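Long-range contacts in YECBM32 (Yersinia enterocolitica, PDB 2JD9), which probably binds plant cell-wall polygalacturonan as a calcium-containing family 32 carbohydrate-binding module with a beta-sandwich fold: residues G100-F105 with S135-P140; L60-K65 with I128-I133. All coordinates share one frame; numbering follows the deposited sequence.

Interaction 1: residues G100-F105 with S135-P140; sequences GEKLTF and SAAALP
Lys102 N donates to Pro140 O over 2.7 Å, the bond that begins the parallel pairing of strand 101-105 with the short strand 141-143 of this beta-sandwich. Proline fits here because the group needed is its carbonyl and not an N-H. The same oxygen also receives a CA-H contact from Glu101 CA at 3.0 Å. Beside it, Leu139 lays CD1 against the carbonyl carbon of Gly100, 4.0 Å away, and continues onto Leu60 of strand 53-63. Gly100 adopts a positive phi of 111°, a conformation glycine takes readily, and its bare backbone lets the leucine methyl lie against it. Lys102 spans the rest of the contact. With CG beside the backbone N (chi1 -80°), its extended chain carries CD to 3.6 Å from Ser135 O. NZ makes a weak bond to that same oxygen, although the placing of the lysine tip is doubtful. Glu101 leads away from the loop, its carboxylate held by a salt bridge to Arg142 and a hydrogen bond from Ser94 N. In the loop facing the lysine, Ser135 OG accepts from Ala137 N at 3.0 Å, closing an ST turn.

Interaction 2: residues L60-K65 with I128-I133; sequences LIVPFK and INEIAI. With CA (calcium ion), chain B.
Leu60 and Ala132 form a hydrogen-bonded pair between strands 60-63 and 130-133, which run antiparallel at 178° with their axes 4.7 Å apart; Leu60 N and O both bond to Ala132, and Val62 N donates to Glu130 O. On one face Ile61 and Ile131 run alongside each other, bringing their CD1 methyls to 4.0 Å. Both also touch Leu115 of the opposing sheet, a place in the sandwich core that suits branched apolar chains. On the other face Val62 straddles two partners: CG2 meets Glu130 CB at 3.9 Å, while CG1, put opposite the backbone N by a chi1 of 179°, meets Asn129 CB. Two residues facing one valine mark a classic beta bulge. Val62 O accepts from Asn129 N over 2.8 Å and only weakly from Glu130 N over 3.3 Å, and the backbone bends sharply at Asn129. This brings Asn129 O to the calcium ion at 2.4 Å, whose other ligands include water 2, Asp31 OD1 and the carbonyls of Asn28, Asp33 and Thr36; the ion thus links the bend to the 28-36 region. Meanwhile the Asn129 side chain turns toward Pro63 and Phe64. Its OD1 lies 3.7 Å from Phe64 CD1, with the amide plane perpendicular to the ring, and ND2 donates to water 1, which also accepts from Lys65 N. The metal uses the backbone carbonyl of this residue; what suits asparagine here is the amide, whose ND2 reaches that water. The Phe64 ring makes a cation-pi contact with Arg37, and the aliphatic part of Lys65 lies over one of its faces, with CG above the ring centre.

In the fold
From the N terminus the chain first lays down 60-65 at the end of strand 53-63, then 100-105, and only afterwards returns with 128-133 and 135-140. Interaction 2 closes a loop of 62 residues and interaction 1 one of 29; because their segments alternate along the sequence, the two loops cross. Strand 53-63 lies between strands 125-133 and 101-105 in the sheet, and so has one partner from each contact. The contacts join directly through a probable hydrogen bond from Ile61 N to Glu101 O and through Leu60, which packs on Ser135. Together they tie the calcium-bound corner to the C-terminal strand.

Interaction 1: residues G100-F105 with S135-P140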
loop_
_atom_site.group_PDB
_atom_site.type_symbol
_atom_site.label_atom_id
_atom_site.label_comp_id
_atom_site.label_asym_id
_atom_site.label_seq_id
_atom_site.Cartn_x
_atom_site.Cartn_y
_atom_site.Cartn_z
ATOM N N GLY A 100 -6.876 -8.288 -5.447
ATOM C CA GLY A 100 -6.408 -7.562 -4.280
ATOM C C GLY A 100 -6.852 -8.271 -3.006
ATOM O O GLY A 100 -7.595 -9.258 -3.040
ATOM N N GLU A 101 -6.397 -7.743 -1.887
ATOM C CA GLU A 101 -6.736 -8.279 -0.595
ATOM C C GLU A 101 -6.847 -7.161 0.396
ATOM O O GLU A 101 -6.298 -6.095 0.192
ATOM C CB GLU A 101 -5.692 -9.240 -0.053
ATOM C CG GLU A 101 -4.423 -9.362 -0.850
ATOM C CD GLU A 101 -3.270 -9.953 -0.035
ATOM O OE1 GLU A 101 -3.508 -10.610 1.028
ATOM O OE2 GLU A 101 -2.136 -9.779 -0.512
ATOM N N LYS A 102 -7.591 -7.395 1.447
ATOM C CA LYS A 102 -7.620 -6.434 2.558
ATOM C C LYS A 102 -6.843 -7.005 3.703
ATOM O O LYS A 102 -6.959 -8.192 4.013
ATOM C CB LYS A 102 -9.023 -6.284 3.044
ATOM C CG LYS A 102 -9.904 -5.399 2.248
ATOM C CD LYS A 102 -11.040 -5.051 3.201
ATOM C CE LYS A 102 -12.218 -4.708 2.501
ATOM N NZ LYS A 102 -13.395 -5.044 3.327
ATOM N N LEU A 103 -6.131 -6.155 4.404
ATOM C CA LEU A 103 -5.377 -6.554 5.545
ATOM C C LEU A 103 -6.029 -5.895 6.749
ATOM O O LEU A 103 -6.207 -4.649 6.792
ATOM C CB LEU A 103 -3.925 -6.071 5.413
ATOM C CG LEU A 103 -3.188 -6.568 4.150
ATOM C CD1 LEU A 103 -1.842 -5.918 4.037
ATOM C CD2 LEU A 103 -3.058 -8.081 4.173
ATOM N N THR A 104 -6.356 -6.700 7.758
ATOM C CA THR A 104 -7.041 -6.163 8.921
ATOM C C THR A 104 -6.124 -6.218 10.147
ATOM O O THR A 104 -5.179 -6.997 10.236
ATOM C CB THR A 104 -8.366 -6.918 9.170
ATOM O OG1 THR A 104 -8.079 -8.311 9.386
ATOM C CG2 THR A 104 -9.236 -6.898 7.961
ATOM N N PHE A 105 -6.398 -5.334 11.097
ATOM C CA PHE A 105 -5.555 -5.229 12.260
ATOM C C PHE A 105 -6.308 -4.535 13.370
ATOM O O PHE A 105 -7.372 -3.958 13.174
ATOM C CB PHE A 105 -4.265 -4.472 11.943
ATOM C CG PHE A 105 -4.454 -3.315 11.002
ATOM C CD1 PHE A 105 -4.799 -2.040 11.488
ATOM C CD2 PHE A 105 -4.306 -3.489 9.646
ATOM C CE1 PHE A 105 -4.967 -0.982 10.626
ATOM C CE2 PHE A 105 -4.474 -2.422 8.751
ATOM C CZ PHE A 105 -4.805 -1.157 9.239
ATOM N N SER A 135 -11.373 0.251 3.806
ATOM C CA SER A 135 -12.124 -0.127 2.633
ATOM C C SER A 135 -13.241 -1.120 2.967
ATOM O O SER A 135 -13.028 -2.081 3.700
ATOM C CB SER A 135 -11.199 -0.774 1.595
ATOM O OG SER A 135 -11.987 -1.374 0.562
ATOM N N ALA A 136 -14.404 -0.882 2.366
ATOM C CA ALA A 136 -15.540 -1.739 2.513
ATOM C C ALA A 136 -15.643 -2.751 1.341
ATOM O O ALA A 136 -16.609 -3.560 1.323
ATOM C CB ALA A 136 -16.817 -0.877 2.592
ATOM N N ALA A 137 -14.697 -2.703 0.375
ATOM C CA ALA A 137 -14.658 -3.660 -0.782
ATOM C C ALA A 137 -14.855 -5.056 -0.207
ATOM O O ALA A 137 -14.168 -5.476 0.727
ATOM C CB ALA A 137 -13.407 -3.560 -1.576
ATOM N N ALA A 138 -15.747 -5.819 -0.820
ATOM C CA ALA A 138 -15.675 -7.252 -0.927
ATOM C C ALA A 138 -14.563 -8.022 -1.568
ATOM O O ALA A 138 -14.744 -8.608 -2.616
ATOM C CB ALA A 138 -17.066 -7.754 -1.402
ATOM N N LEU A 139 -13.477 -8.097 -0.841
ATOM C CA LEU A 139 -12.272 -8.771 -1.233
ATOM C C LEU A 139 -11.805 -9.602 -0.022
ATOM O O LEU A 139 -12.080 -9.284 1.126
ATOM C CB LEU A 139 -11.178 -7.752 -1.685
ATOM C CG LEU A 139 -11.364 -7.055 -3.026
ATOM C CD1 LEU A 139 -10.239 -6.070 -3.193
ATOM C CD2 LEU A 139 -11.346 -8.029 -4.209
ATOM N N PRO A 140 -11.089 -10.668 -0.277
ATOM C CA PRO A 140 -10.517 -11.422 0.826
ATOM C C PRO A 140 -9.348 -10.725 1.513
ATOM O O PRO A 140 -8.863 -9.721 1.017
ATOM C CB PRO A 140 -9.947 -12.640 0.124
ATOM C CG PRO A 140 -9.728 -12.259 -1.295
ATOM C CD PRO A 140 -10.755 -11.228 -1.610
#

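Interaction 2: residues L60-K65 with I128-I133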
loop_
_atom_site.group_PDB
_atom_site.type_symbol
_atom_site.label_atom_id
_atom_site.label_comp_id
_atom_site.label_asym_id
_atom_site.label_seq_id
_atom_site.Cartn_x
_atom_site.Cartn_y
_atom_site.Cartn_z
ATOM N N LEU A 60 -6.617 -2.014 1.924
ATOM C CA LEU A 60 -6.798 -2.780 0.722
ATOM C C LEU A 60 -5.580 -2.485 -0.109
ATOM O O LEU A 60 -5.157 -1.332 -0.216
ATOM C CB LEU A 60 -8.060 -2.328 0.016
ATOM C CG LEU A 60 -8.202 -2.631 -1.472
ATOM C CD1 LEU A 60 -8.005 -4.105 -1.787
ATOM C CD2 LEU A 60 -9.574 -2.207 -1.905
ATOM N N ILE A 61 -4.987 -3.537 -0.638
ATOM C CA ILE A 61 -3.840 -3.427 -1.546
ATOM C C ILE A 61 -4.154 -4.267 -2.780
ATOM O O ILE A 61 -4.553 -5.425 -2.644
ATOM C CB ILE A 61 -2.524 -3.834 -0.823
ATOM C CG1 ILE A 61 -1.296 -3.716 -1.757
ATOM C CG2 ILE A 61 -2.618 -5.224 -0.184
ATOM C CD1 ILE A 61 -0.016 -3.669 -1.024
ATOM N N VAL A 62 -4.009 -3.654 -3.964
ATOM C CA VAL A 62 -4.143 -4.316 -5.269
ATOM C C VAL A 62 -2.761 -4.210 -5.928
ATOM O O VAL A 62 -2.452 -3.233 -6.587
ATOM C CB VAL A 62 -5.218 -3.668 -6.127
ATOM C CG1 VAL A 62 -5.356 -4.320 -7.481
ATOM C CG2 VAL A 62 -6.567 -3.620 -5.348
ATOM N N PRO A 63 -1.916 -5.213 -5.715
ATOM C CA PRO A 63 -0.577 -5.215 -6.301
ATOM C C PRO A 63 -0.703 -5.523 -7.800
ATOM O O PRO A 63 -1.715 -6.087 -8.261
ATOM C CB PRO A 63 0.121 -6.358 -5.579
ATOM C CG PRO A 63 -0.885 -7.071 -4.813
ATOM C CD PRO A 63 -2.207 -6.458 -5.017
ATOM N N PHE A 64 0.305 -5.094 -8.550
ATOM C CA PHE A 64 0.466 -5.369 -9.945
ATOM C C PHE A 64 0.798 -6.847 -10.234
ATOM O O PHE A 64 1.693 -7.433 -9.634
ATOM C CB PHE A 64 1.589 -4.468 -10.458
ATOM C CG PHE A 64 1.832 -4.576 -11.903
ATOM C CD1 PHE A 64 0.834 -4.246 -12.809
ATOM C CD2 PHE A 64 3.064 -4.982 -12.367
ATOM C CE1 PHE A 64 1.068 -4.314 -14.182
ATOM C CE2 PHE A 64 3.299 -5.050 -13.757
ATOM C CZ PHE A 64 2.309 -4.674 -14.636
ATOM N N LYS A 65 0.082 -7.425 -11.180
ATOM C CA LYS A 65 0.236 -8.839 -11.546
ATOM C C LYS A 65 0.327 -9.756 -10.334
ATOM O O LYS A 65 1.275 -10.520 -10.195
ATOM C CB LYS A 65 1.475 -8.996 -12.446
ATOM C CG LYS A 65 1.295 -8.321 -13.818
ATOM C CD LYS A 65 2.564 -8.482 -14.671
ATOM C CE LYS A 65 2.325 -8.350 -16.174
ATOM N NZ LYS A 65 3.679 -8.144 -16.919
ATOM N N ILE A 128 2.214 -1.132 -7.505
ATOM C CA ILE A 128 0.917 -1.257 -6.845
ATOM C C ILE A 128 -0.106 -0.459 -7.604
ATOM O O ILE A 128 0.100 0.717 -7.862
ATOM C CB ILE A 128 0.972 -0.698 -5.389
ATOM C CG1 ILE A 128 2.085 -1.409 -4.634
ATOM C CG2 ILE A 128 -0.452 -0.814 -4.686
ATOM C CD1 ILE A 128 2.410 -0.833 -3.282
ATOM N N ASN A 129 -1.206 -1.126 -7.960
ATOM C CA ASN A 129 -2.300 -0.522 -8.695
ATOM C C ASN A 129 -3.209 0.376 -7.797
ATOM O O ASN A 129 -3.668 1.445 -8.232
ATOM C CB ASN A 129 -3.151 -1.617 -9.363
ATOM C CG ASN A 129 -2.351 -2.498 -10.356
ATOM O OD1 ASN A 129 -1.496 -2.012 -11.034
ATOM N ND2 ASN A 129 -2.720 -3.781 -10.484
ATOM N N GLU A 130 -3.482 -0.081 -6.581
ATOM C CA GLU A 130 -4.431 0.607 -5.686
ATOM C C GLU A 130 -4.112 0.303 -4.272
ATOM O O GLU A 130 -3.697 -0.793 -3.943
ATOM C CB GLU A 130 -5.888 0.148 -5.861
ATOM C CG GLU A 130 -6.512 0.348 -7.204
ATOM C CD GLU A 130 -8.004 -0.036 -7.203
ATOM O OE1 GLU A 130 -8.570 -0.151 -8.300
ATOM O OE2 GLU A 130 -8.597 -0.215 -6.130
ATOM N N ILE A 131 -4.319 1.303 -3.428
ATOM C CA ILE A 131 -4.330 1.162 -1.981
ATOM C C ILE A 131 -5.500 1.983 -1.469
ATOM O O ILE A 131 -5.710 3.086 -1.941
ATOM C CB ILE A 131 -3.076 1.781 -1.334
ATOM C CG1 ILE A 131 -1.796 1.018 -1.757
ATOM C CG2 ILE A 131 -3.220 1.836 0.202
ATOM C CD1 ILE A 131 -1.188 0.101 -0.642
ATOM N N ALA A 132 -6.247 1.426 -0.518
ATOM C CA ALA A 132 -7.341 2.137 0.146
ATOM C C ALA A 132 -7.311 1.841 1.636
ATOM O O ALA A 132 -6.809 0.824 2.046
ATOM C CB ALA A 132 -8.664 1.749 -0.482
ATOM N N ILE A 133 -7.790 2.774 2.454
ATOM C CA ILE A 133 -7.731 2.680 3.910
ATOM C C ILE A 133 -9.185 2.546 4.350
ATOM O O ILE A 133 -10.060 3.259 3.844
ATOM C CB ILE A 133 -7.078 3.958 4.537
ATOM C CG1 ILE A 133 -5.700 4.244 3.942
ATOM C CG2 ILE A 133 -6.920 3.834 6.014
ATOM C CD1 ILE A 133 -4.726 3.099 4.041
HETATM CA CA CA B . -4.308 3.064 -9.847
HETATM O O HOH W 1 -2.174 -6.057 -12.390
HETATM O O HOH W 2 -5.933 3.049 -7.957
#